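Long-range contacts in aspartate aminotransferase (Thermotoga maritima, PDB 1O4S), which catalyses the pyridoxal-phosphate-dependent transfer of an amino group from L-aspartate to 2-oxoglutarate, giving oxaloacetate and L-glutamate: residues R78-R84 and P101-V106; M156-F160 and V318-E322; E62-L67 and T281-A286. All coordinates share one frame; numbering follows the deposited sequence.

How the interactions relate
Interactions 1 and 3 are neighbours, with centres about 16 Å apart, while interaction 2 lies on the opposite side of the chain's centre, its centre about 39 Å from that of interaction 1 and 42 Å from that of interaction 3. Along the chain, interaction 1 is nested in the loop that interaction 3 closes and ends before interaction 2 opens; the segments of 2 and 3 alternate. Interactions 1 and 3 meet where Gln284 OE1 probably accepts a hydrogen bond from Ile80 N. Interaction 2 is a surface contact, joining loops that leave the seven-stranded sheet and lead into the four-stranded one. Interaction 3 also reaches the second subunit of the homodimer.

Interaction 1: residues R78-R84 and P101-V106; sequences RGIYELR and PDQVVV
Pro101 packs against the Tyr81 ring and offers its carbonyl to Arg84, the first step of a contact that lays the start of helix 81-95 against strand 104-107, an outermost strand of the seven-stranded mixed sheet in the large domain of this fold type I aminotransferase. Tyr81 crosses the proline ring at a slant, CE1 on Pro101 CB and CG, with OH 3.5 Å from Pro101 CG. Pro101 O takes a weak hydrogen bond from Arg84 NH2, 2.9 Å away, at the edge of the guanidinium and near its plane.

Next comes Asp102, whose OD2 makes a salt bridge to Arg84 NH2 at 3.3 Å and accepts a hydrogen bond from water 1 at 2.6 Å. In one of its two conformers Arg78 reaches the same oxygen with NH1 at 3.2 Å, a salt bridge the second conformer leaves less certain; its NE pairs with Asp76. Arg84 NH1 lies over one face of the Arg78 guanidinium, toward its rim, and the shared carboxylate probably balances both charges.

Val104 lays CG1 along Arg84 CG, 3.9 Å apart. The arginine chain bends here (chi3 -71°), and the bend carries Arg84 NE onto Gly79 O at 3.0 Å and 176°, almost straight and in the guanidinium plane. With an alanine here, Gly79 O would probably lose its NE donor and Pro101 O and Asp102 the NH2 group, leaving a gap beside Val104 and Val106.

Val105 rests CG1 on Arg78 CB and also touches helix 262-275. Val106 fits its two methyls against Leu83 CD2 and Arg84 CG. A CB on Gly79 would collide with Val106 CG2 and, with phi and psi as they are, press on the preceding carbonyl oxygen. Finally, Val106 N donates to Arg78 O, 2.8 Å away at 169°.

Interaction 2: residues M156-F160 and V318-E322; sequences MSKNF and VKFVE. With SO4 (sulfate ion), chain L.
Asn159 and Val321 bring their backbones closest, CA to CA 5.9 Å, where a tight turn meets an extended run of chain. Residues 156-157 form a short 3-10 segment closed by Asn159 N donating to Met156 O at 3.0 Å. Asn159 and Phe160 both have left-handed backbone angles, phi 59° and 52°; the Phe160 CB points toward 318-322. The segment 318-322 forms no regular helix or strand.

The contact is van der Waals packing, mostly between side chains. Val321 is at its centre: CG2 sits 3.7 Å from Met156 CG and equally 3.7 Å from Phe160 CD1, filling the angle between the thioether chain and the ring. Its other methyl, CG1, lies against Asn159 near the CA and the amide ND2. The methionine chain and the valine run antiparallel alongside one another. With CG anti to the backbone N (chi1 -178°), the methionine stretches out until SD lies 3.7 Å from Phe320 CA. The bend at chi3 brings CE to Lys319 CB, and the methionine crosses the lysine chain roughly perpendicularly.

The same turn holds a sulfate ion, probably from the crystallisation liquor. Two successive amides point at it: Met156 N donates to O1 of the sulfate at 3.0 Å and Ser157 N to O4 at 3.2 Å, while Lys360 NZ is also hydrogen-bonded to the ion. The Met156 N also lies over one face of the Phe160 ring.

This surface packing ties the loop after strand 148-153 of the seven-stranded sheet to the loop before strand 328-332 of the four-stranded sheet. Met156 touches Lys332 of strand 328-332, to which Lys319 is also tied through the backbone. Phe320 turns away from the turn, between that strand and helix 296-315, packing on Leu329, Phe331, Val310 and Leu313.

Interaction 3: residues E62-L67 and T281-A286; sequences EAVRFL and TVAQYA
Glu62 OE2 faces the Tyr285 backbone through one water: water 2 donates to Glu62 OE2 at 2.6 Å and to Tyr285 O at 2.9 Å, linking the two helices. Arg65 NH1 is near the same oxygen, but the oxygen lies well out of the guanidinium plane, so charge alone acts there. Glu62 CG also rests against Tyr285 O.

The axes of segments 62-67 and 281-286 pass 8.7 Å apart with their directions at 136°, a closeness the alanines probably allow. Ala63 CB lies 3.8 Å from Val282 CG1 and 4.4 Å from Ala286 CB.

Beside the alanines, Phe66 and Tyr285 form an offset stack, with ring centroids 4.5 Å apart and planes 25° from parallel. Phe66, with CG anti to its own N (chi1 177°), extends from its helix so that Tyr285 CD1 comes over one face. Its CD2 and CE2 side touches Val282, and at the far end CZ meets Thr281 CG2 at 3.6 Å. That methyl also lies at the edge of the Tyr285 ring, in its plane. The polar branch of Thr281 turns to Lys73, its OG1 bonded to the carbonyl there.

The second subunit comes close: its Leu67 packs on Ala63 and Val64, and Leu67 of this chain meets Trp253 of the other. The helix pair therefore belongs to the dimer interface region. Its chemistry is aromatic and aliphatic inside, with a single water bridge on the flank, which suggests that packing, more than direct polar bonding, sets how the helices meet.

Interaction 1: residues R78-R84 and P101-V106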
loop_
_atom_site.group_PDB
_atom_site.type_symbol
_atom_site.label_atom_id
_atom_site.label_comp_id
_atom_site.label_asym_id
_atom_site.label_seq_id
_atom_site.Cartn_x
_atom_site.Cartn_y
_atom_site.Cartn_z
ATOM N N ARG B 78 -8.445 5.659 -6.925
ATOM C CA ARG B 78 -8.882 4.365 -7.456
ATOM C C ARG B 78 -8.180 3.968 -8.717
ATOM O O ARG B 78 -8.454 2.892 -9.205
ATOM C CB ARG B 78 -10.406 4.271 -7.706
ATOM C CG ARG B 78 -11.083 5.553 -7.873
ATOM C CD ARG B 78 -12.552 5.617 -8.056
ATOM N NE ARG B 78 -12.760 6.912 -8.706
ATOM C CZ ARG B 78 -13.850 7.310 -9.308
ATOM N NH1 ARG B 78 -14.947 6.545 -9.329
ATOM N NH2 ARG B 78 -13.841 8.513 -9.867
ATOM N N GLY B 79 -7.323 4.839 -9.251
ATOM C CA GLY B 79 -6.605 4.606 -10.484
ATOM C C GLY B 79 -7.087 5.548 -11.571
ATOM O O GLY B 79 -8.268 5.969 -11.554
ATOM N N ILE B 80 -6.199 5.897 -12.499
ATOM C CA ILE B 80 -6.574 6.798 -13.594
ATOM C C ILE B 80 -7.712 6.178 -14.388
ATOM O O ILE B 80 -7.715 4.967 -14.607
ATOM C CB ILE B 80 -5.377 7.122 -14.551
ATOM C CG1 ILE B 80 -4.811 5.860 -15.194
ATOM C CG2 ILE B 80 -4.257 7.923 -13.815
ATOM C CD1 ILE B 80 -3.721 6.127 -16.206
ATOM N N TYR B 81 -8.651 7.005 -14.832
ATOM C CA TYR B 81 -9.854 6.560 -15.525
ATOM C C TYR B 81 -9.551 5.630 -16.672
ATOM O O TYR B 81 -10.219 4.624 -16.858
ATOM C CB TYR B 81 -10.620 7.762 -16.119
ATOM C CG TYR B 81 -11.889 7.347 -16.790
ATOM C CD1 TYR B 81 -12.995 7.001 -16.038
ATOM C CD2 TYR B 81 -11.982 7.278 -18.183
ATOM C CE1 TYR B 81 -14.175 6.589 -16.640
ATOM C CE2 TYR B 81 -13.146 6.869 -18.799
ATOM C CZ TYR B 81 -14.255 6.535 -18.014
ATOM O OH TYR B 81 -15.445 6.137 -18.607
ATOM N N GLU B 82 -8.535 5.985 -17.441
ATOM C CA GLU B 82 -8.165 5.244 -18.649
ATOM C C GLU B 82 -7.734 3.794 -18.351
ATOM O O GLU B 82 -8.083 2.854 -19.100
ATOM C CB GLU B 82 -7.074 6.023 -19.395
ATOM C CG GLU B 82 -7.598 7.326 -20.062
ATOM C CD GLU B 82 -7.744 8.594 -19.152
ATOM O OE1 GLU B 82 -7.288 8.641 -17.950
ATOM O OE2 GLU B 82 -8.351 9.599 -19.675
ATOM N N LEU B 83 -7.045 3.605 -17.223
ATOM C CA LEU B 83 -6.632 2.271 -16.801
ATOM C C LEU B 83 -7.867 1.484 -16.314
ATOM O O LEU B 83 -8.076 0.347 -16.692
ATOM C CB LEU B 83 -5.527 2.326 -15.739
ATOM C CG LEU B 83 -5.005 1.021 -15.154
ATOM C CD1 LEU B 83 -4.631 0.012 -16.276
ATOM C CD2 LEU B 83 -3.847 1.217 -14.185
ATOM N N ARG B 84 -8.715 2.129 -15.529
ATOM C CA ARG B 84 -9.914 1.462 -15.064
ATOM C C ARG B 84 -10.831 1.063 -16.214
ATOM O O ARG B 84 -11.350 -0.054 -16.228
ATOM C CB ARG B 84 -10.633 2.336 -14.059
ATOM C CG ARG B 84 -9.915 2.355 -12.726
ATOM C CD ARG B 84 -10.721 3.015 -11.632
ATOM N NE ARG B 84 -10.814 4.462 -11.844
ATOM C CZ ARG B 84 -11.899 5.127 -12.198
ATOM N NH1 ARG B 84 -11.829 6.438 -12.353
ATOM N NH2 ARG B 84 -13.038 4.509 -12.413
ATOM N N PRO B 101 -16.169 1.406 -15.553
ATOM C CA PRO B 101 -14.874 1.767 -14.943
ATOM C C PRO B 101 -14.993 2.050 -13.430
ATOM O O PRO B 101 -14.040 1.846 -12.676
ATOM C CB PRO B 101 -14.471 3.042 -15.693
ATOM C CG PRO B 101 -15.319 3.068 -16.932
ATOM C CD PRO B 101 -16.559 2.352 -16.614
ATOM N N ASP B 102 -16.175 2.502 -13.005
ATOM C CA ASP B 102 -16.465 2.735 -11.586
ATOM C C ASP B 102 -16.639 1.441 -10.759
ATOM O O ASP B 102 -16.799 1.511 -9.543
ATOM C CB ASP B 102 -17.679 3.661 -11.444
ATOM C CG ASP B 102 -17.369 5.113 -11.896
ATOM O OD1 ASP B 102 -18.363 5.876 -12.127
ATOM O OD2 ASP B 102 -16.171 5.568 -12.094
ATOM N N GLN B 103 -16.569 0.272 -11.403
ATOM C CA GLN B 103 -16.556 -1.012 -10.697
ATOM C C GLN B 103 -15.146 -1.522 -10.391
ATOM O O GLN B 103 -14.999 -2.548 -9.766
ATOM C CB GLN B 103 -17.274 -2.074 -11.532
ATOM C CG GLN B 103 -18.764 -1.901 -11.578
ATOM C CD GLN B 103 -19.463 -2.987 -12.382
ATOM O OE1 GLN B 103 -19.813 -2.762 -13.530
ATOM N NE2 GLN B 103 -19.647 -4.165 -11.787
ATOM N N VAL B 104 -14.133 -0.810 -10.879
ATOM C CA VAL B 104 -12.723 -1.219 -10.831
ATOM C C VAL B 104 -11.958 -0.318 -9.871
ATOM O O VAL B 104 -12.122 0.893 -9.870
ATOM C CB VAL B 104 -12.047 -1.102 -12.227
ATOM C CG1 VAL B 104 -10.507 -1.483 -12.175
ATOM C CG2 VAL B 104 -12.809 -1.927 -13.278
ATOM N N VAL B 105 -11.097 -0.910 -9.052
ATOM C CA VAL B 105 -10.151 -0.145 -8.262
ATOM C C VAL B 105 -8.775 -0.731 -8.537
ATOM O O VAL B 105 -8.576 -1.933 -8.455
ATOM C CB VAL B 105 -10.429 -0.223 -6.729
ATOM C CG1 VAL B 105 -9.577 0.747 -5.997
ATOM C CG2 VAL B 105 -11.907 0.047 -6.432
ATOM N N VAL B 106 -7.840 0.142 -8.828
ATOM C CA VAL B 106 -6.478 -0.227 -9.134
ATOM C C VAL B 106 -5.708 -0.132 -7.819
ATOM O O VAL B 106 -5.835 0.844 -7.094
ATOM C CB VAL B 106 -5.907 0.724 -10.205
ATOM C CG1 VAL B 106 -4.392 0.491 -10.391
ATOM C CG2 VAL B 106 -6.689 0.545 -11.516
HETATM O O HOH W 1 -14.905 7.764 -12.679
#

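Interaction 2: residues M156-F160 and V318-E322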
loop_
_atom_site.group_PDB
_atom_site.type_symbol
_atom_site.label_atom_id
_atom_site.label_comp_id
_atom_site.label_asym_id
_atom_site.label_seq_id
_atom_site.Cartn_x
_atom_site.Cartn_y
_atom_site.Cartn_z
ATOM N N MET B 156 -5.111 -34.400 -2.011
ATOM C CA MET B 156 -4.553 -34.943 -3.243
ATOM C C MET B 156 -5.418 -36.050 -3.846
ATOM O O MET B 156 -5.502 -36.144 -5.073
ATOM C CB MET B 156 -3.148 -35.492 -3.000
ATOM C CG MET B 156 -2.476 -36.048 -4.285
ATOM S SD MET B 156 -0.683 -36.201 -4.161
ATOM C CE MET B 156 -0.545 -37.534 -2.959
ATOM N N SER B 157 -6.071 -36.862 -2.997
ATOM C CA SER B 157 -6.938 -37.951 -3.471
ATOM C C SER B 157 -8.179 -37.411 -4.177
ATOM O O SER B 157 -8.766 -38.101 -5.022
ATOM C CB SER B 157 -7.334 -38.929 -2.339
ATOM O OG SER B 157 -7.992 -38.283 -1.260
ATOM N N LYS B 158 -8.572 -36.184 -3.843
ATOM C CA LYS B 158 -9.677 -35.515 -4.523
ATOM C C LYS B 158 -9.196 -34.448 -5.514
ATOM O O LYS B 158 -9.976 -33.588 -5.901
ATOM C CB LYS B 158 -10.637 -34.903 -3.484
ATOM C CG LYS B 158 -11.458 -35.935 -2.702
ATOM C CD LYS B 158 -12.587 -36.532 -3.566
ATOM C CE LYS B 158 -13.082 -37.881 -3.013
ATOM N NZ LYS B 158 -13.767 -37.754 -1.694
ATOM N N ASN B 159 -7.933 -34.532 -5.941
ATOM C CA ASN B 159 -7.320 -33.574 -6.864
ATOM C C ASN B 159 -7.340 -32.139 -6.326
ATOM O O ASN B 159 -7.398 -31.169 -7.092
ATOM C CB ASN B 159 -7.984 -33.627 -8.259
ATOM C CG ASN B 159 -7.909 -35.016 -8.925
ATOM O OD1 ASN B 159 -8.876 -35.447 -9.571
ATOM N ND2 ASN B 159 -6.770 -35.712 -8.778
ATOM N N PHE B 160 -7.279 -32.028 -4.999
ATOM C CA PHE B 160 -7.411 -30.768 -4.266
ATOM C C PHE B 160 -8.664 -29.959 -4.625
ATOM O O PHE B 160 -8.664 -28.729 -4.563
ATOM C CB PHE B 160 -6.143 -29.934 -4.431
ATOM C CG PHE B 160 -4.941 -30.549 -3.793
ATOM C CD1 PHE B 160 -3.851 -30.940 -4.556
ATOM C CD2 PHE B 160 -4.886 -30.728 -2.419
ATOM C CE1 PHE B 160 -2.709 -31.482 -3.950
ATOM C CE2 PHE B 160 -3.762 -31.280 -1.811
ATOM C CZ PHE B 160 -2.667 -31.659 -2.592
ATOM N N VAL B 318 7.210 -40.077 -8.048
ATOM C CA VAL B 318 6.760 -39.025 -7.133
ATOM C C VAL B 318 5.253 -38.820 -7.333
ATOM O O VAL B 318 4.737 -38.925 -8.456
ATOM C CB VAL B 318 7.596 -37.721 -7.325
ATOM C CG1 VAL B 318 6.956 -36.515 -6.634
ATOM C CG2 VAL B 318 9.038 -37.937 -6.822
ATOM N N LYS B 319 4.548 -38.550 -6.232
ATOM C CA LYS B 319 3.089 -38.404 -6.249
ATOM C C LYS B 319 2.642 -36.950 -6.175
ATOM O O LYS B 319 3.107 -36.195 -5.337
ATOM C CB LYS B 319 2.463 -39.180 -5.095
ATOM C CG LYS B 319 2.424 -40.696 -5.280
ATOM C CD LYS B 319 1.551 -41.333 -4.179
ATOM C CE LYS B 319 1.600 -42.861 -4.197
ATOM N NZ LYS B 319 0.870 -43.418 -3.021
ATOM N N PHE B 320 1.705 -36.582 -7.042
ATOM C CA PHE B 320 1.214 -35.209 -7.135
ATOM C C PHE B 320 0.000 -35.149 -8.065
ATOM O O PHE B 320 -0.238 -36.065 -8.853
ATOM C CB PHE B 320 2.314 -34.266 -7.680
ATOM C CG PHE B 320 2.783 -34.639 -9.063
ATOM C CD1 PHE B 320 2.173 -34.090 -10.187
ATOM C CD2 PHE B 320 3.783 -35.594 -9.242
ATOM C CE1 PHE B 320 2.568 -34.454 -11.450
ATOM C CE2 PHE B 320 4.197 -35.959 -10.520
ATOM C CZ PHE B 320 3.589 -35.383 -11.628
ATOM N N VAL B 321 -0.725 -34.039 -7.982
ATOM C CA VAL B 321 -1.779 -33.691 -8.924
ATOM C C VAL B 321 -1.153 -32.829 -10.041
ATOM O O VAL B 321 -0.427 -31.868 -9.779
ATOM C CB VAL B 321 -2.919 -32.914 -8.212
ATOM C CG1 VAL B 321 -4.084 -32.637 -9.167
ATOM C CG2 VAL B 321 -3.429 -33.700 -6.977
ATOM N N GLU B 322 -1.399 -33.213 -11.287
ATOM C CA GLU B 322 -0.840 -32.529 -12.431
ATOM C C GLU B 322 -1.375 -31.100 -12.426
ATOM O O GLU B 322 -2.583 -30.912 -12.471
ATOM C CB GLU B 322 -1.244 -33.261 -13.715
ATOM C CG GLU B 322 -0.637 -32.711 -15.005
ATOM C CD GLU B 322 -1.024 -33.541 -16.230
ATOM O OE1 GLU B 322 -1.271 -34.758 -16.079
ATOM O OE2 GLU B 322 -1.088 -32.978 -17.347
HETATM S S SO4 L . -3.849 -36.185 0.891
HETATM O O1 SO4 L . -3.891 -34.731 0.688
HETATM O O2 SO4 L . -2.447 -36.647 0.966
HETATM O O3 SO4 L . -4.492 -36.422 2.189
HETATM O O4 SO4 L . -4.621 -36.864 -0.159
#

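Interaction 3: residues E62-L67 and T281-A286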
loop_
_atom_site.group_PDB
_atom_site.type_symbol
_atom_site.label_atom_id
_atom_site.label_comp_id
_atom_site.label_asym_id
_atom_site.label_seq_id
_atom_site.Cartn_x
_atom_site.Cartn_y
_atom_site.Cartn_z
ATOM N N GLU B 62 6.892 2.411 -23.027
ATOM C CA GLU B 62 5.849 3.339 -22.566
ATOM C C GLU B 62 6.149 4.006 -21.213
ATOM O O GLU B 62 5.909 5.200 -21.030
ATOM C CB GLU B 62 4.522 2.615 -22.494
ATOM C CG GLU B 62 3.375 3.390 -21.893
ATOM C CD GLU B 62 2.960 4.600 -22.695
ATOM O OE1 GLU B 62 3.368 4.728 -23.897
ATOM O OE2 GLU B 62 2.207 5.423 -22.094
ATOM N N ALA B 63 6.646 3.213 -20.262
ATOM C CA ALA B 63 6.989 3.733 -18.946
ATOM C C ALA B 63 8.087 4.796 -19.072
ATOM O O ALA B 63 7.991 5.821 -18.426
ATOM C CB ALA B 63 7.430 2.612 -18.004
ATOM N N VAL B 64 9.096 4.549 -19.917
ATOM C CA VAL B 64 10.215 5.475 -20.135
ATOM C C VAL B 64 9.729 6.749 -20.804
ATOM O O VAL B 64 10.121 7.854 -20.432
ATOM C CB VAL B 64 11.357 4.837 -20.988
ATOM C CG1 VAL B 64 12.384 5.850 -21.424
ATOM C CG2 VAL B 64 12.030 3.711 -20.246
ATOM N N ARG B 65 8.870 6.593 -21.800
ATOM C CA ARG B 65 8.305 7.743 -22.490
ATOM C C ARG B 65 7.534 8.641 -21.530
ATOM O O ARG B 65 7.746 9.855 -21.526
ATOM C CB ARG B 65 7.408 7.231 -23.581
ATOM C CG ARG B 65 6.676 8.246 -24.400
ATOM C CD ARG B 65 5.647 7.539 -25.341
ATOM N NE ARG B 65 4.365 8.240 -25.460
ATOM C CZ ARG B 65 3.492 8.476 -24.463
ATOM N NH1 ARG B 65 3.720 8.097 -23.197
ATOM N NH2 ARG B 65 2.369 9.133 -24.757
ATOM N N PHE B 66 6.651 8.046 -20.716
ATOM C CA PHE B 66 5.963 8.774 -19.659
ATOM C C PHE B 66 6.936 9.478 -18.695
ATOM O O PHE B 66 6.793 10.678 -18.392
ATOM C CB PHE B 66 5.065 7.839 -18.845
ATOM C CG PHE B 66 4.403 8.524 -17.699
ATOM C CD1 PHE B 66 3.401 9.452 -17.925
ATOM C CD2 PHE B 66 4.796 8.290 -16.390
ATOM C CE1 PHE B 66 2.792 10.135 -16.857
ATOM C CE2 PHE B 66 4.168 8.984 -15.343
ATOM C CZ PHE B 66 3.164 9.900 -15.600
ATOM N N LEU B 67 7.914 8.710 -18.233
ATOM C CA LEU B 67 8.937 9.187 -17.302
ATOM C C LEU B 67 9.702 10.404 -17.776
ATOM O O LEU B 67 9.997 11.324 -16.995
ATOM C CB LEU B 67 9.982 8.109 -17.048
ATOM C CG LEU B 67 9.899 7.442 -15.727
ATOM C CD1 LEU B 67 10.961 6.373 -15.614
ATOM C CD2 LEU B 67 10.068 8.501 -14.644
ATOM N N THR B 281 2.355 6.318 -10.422
ATOM C CA THR B 281 1.789 6.753 -11.703
ATOM C C THR B 281 2.472 6.112 -12.892
ATOM O O THR B 281 1.811 5.799 -13.894
ATOM C CB THR B 281 1.852 8.281 -11.836
ATOM O OG1 THR B 281 1.373 8.872 -10.622
ATOM C CG2 THR B 281 0.941 8.782 -12.949
ATOM N N VAL B 282 3.796 5.973 -12.819
ATOM C CA VAL B 282 4.510 5.266 -13.876
ATOM C C VAL B 282 3.909 3.877 -14.085
ATOM O O VAL B 282 3.649 3.471 -15.219
ATOM C CB VAL B 282 6.050 5.190 -13.643
ATOM C CG1 VAL B 282 6.743 4.671 -14.894
ATOM C CG2 VAL B 282 6.610 6.548 -13.253
ATOM N N ALA B 283 3.711 3.149 -12.987
ATOM C CA ALA B 283 3.127 1.823 -13.009
ATOM C C ALA B 283 1.740 1.822 -13.697
ATOM O O ALA B 283 1.392 0.919 -14.432
ATOM C CB ALA B 283 3.016 1.259 -11.568
ATOM N N GLN B 284 0.945 2.837 -13.437
ATOM C CA GLN B 284 -0.365 2.930 -14.054
ATOM C C GLN B 284 -0.228 3.006 -15.542
ATOM O O GLN B 284 -0.934 2.279 -16.239
ATOM C CB GLN B 284 -1.165 4.078 -13.508
ATOM C CG GLN B 284 -1.454 3.928 -12.048
ATOM C CD GLN B 284 -2.486 4.905 -11.529
ATOM O OE1 GLN B 284 -3.604 4.912 -11.995
ATOM N NE2 GLN B 284 -2.125 5.679 -10.535
ATOM N N TYR B 285 0.670 3.839 -16.043
ATOM C CA TYR B 285 0.877 3.905 -17.481
ATOM C C TYR B 285 1.486 2.649 -18.059
ATOM O O TYR B 285 1.115 2.229 -19.172
ATOM C CB TYR B 285 1.627 5.176 -17.897
ATOM C CG TYR B 285 0.676 6.361 -17.792
ATOM C CD1 TYR B 285 0.693 7.201 -16.692
ATOM C CD2 TYR B 285 -0.287 6.589 -18.771
ATOM C CE1 TYR B 285 -0.183 8.252 -16.573
ATOM C CE2 TYR B 285 -1.170 7.646 -18.659
ATOM C CZ TYR B 285 -1.096 8.473 -17.548
ATOM O OH TYR B 285 -1.944 9.512 -17.414
ATOM N N ALA B 286 2.366 2.011 -17.298
ATOM C CA ALA B 286 2.929 0.735 -17.719
ATOM C C ALA B 286 1.793 -0.328 -17.888
ATOM O O ALA B 286 1.741 -1.030 -18.878
ATOM C CB ALA B 286 3.967 0.275 -16.725
HETATM O O HOH W 2 0.229 4.039 -21.247
#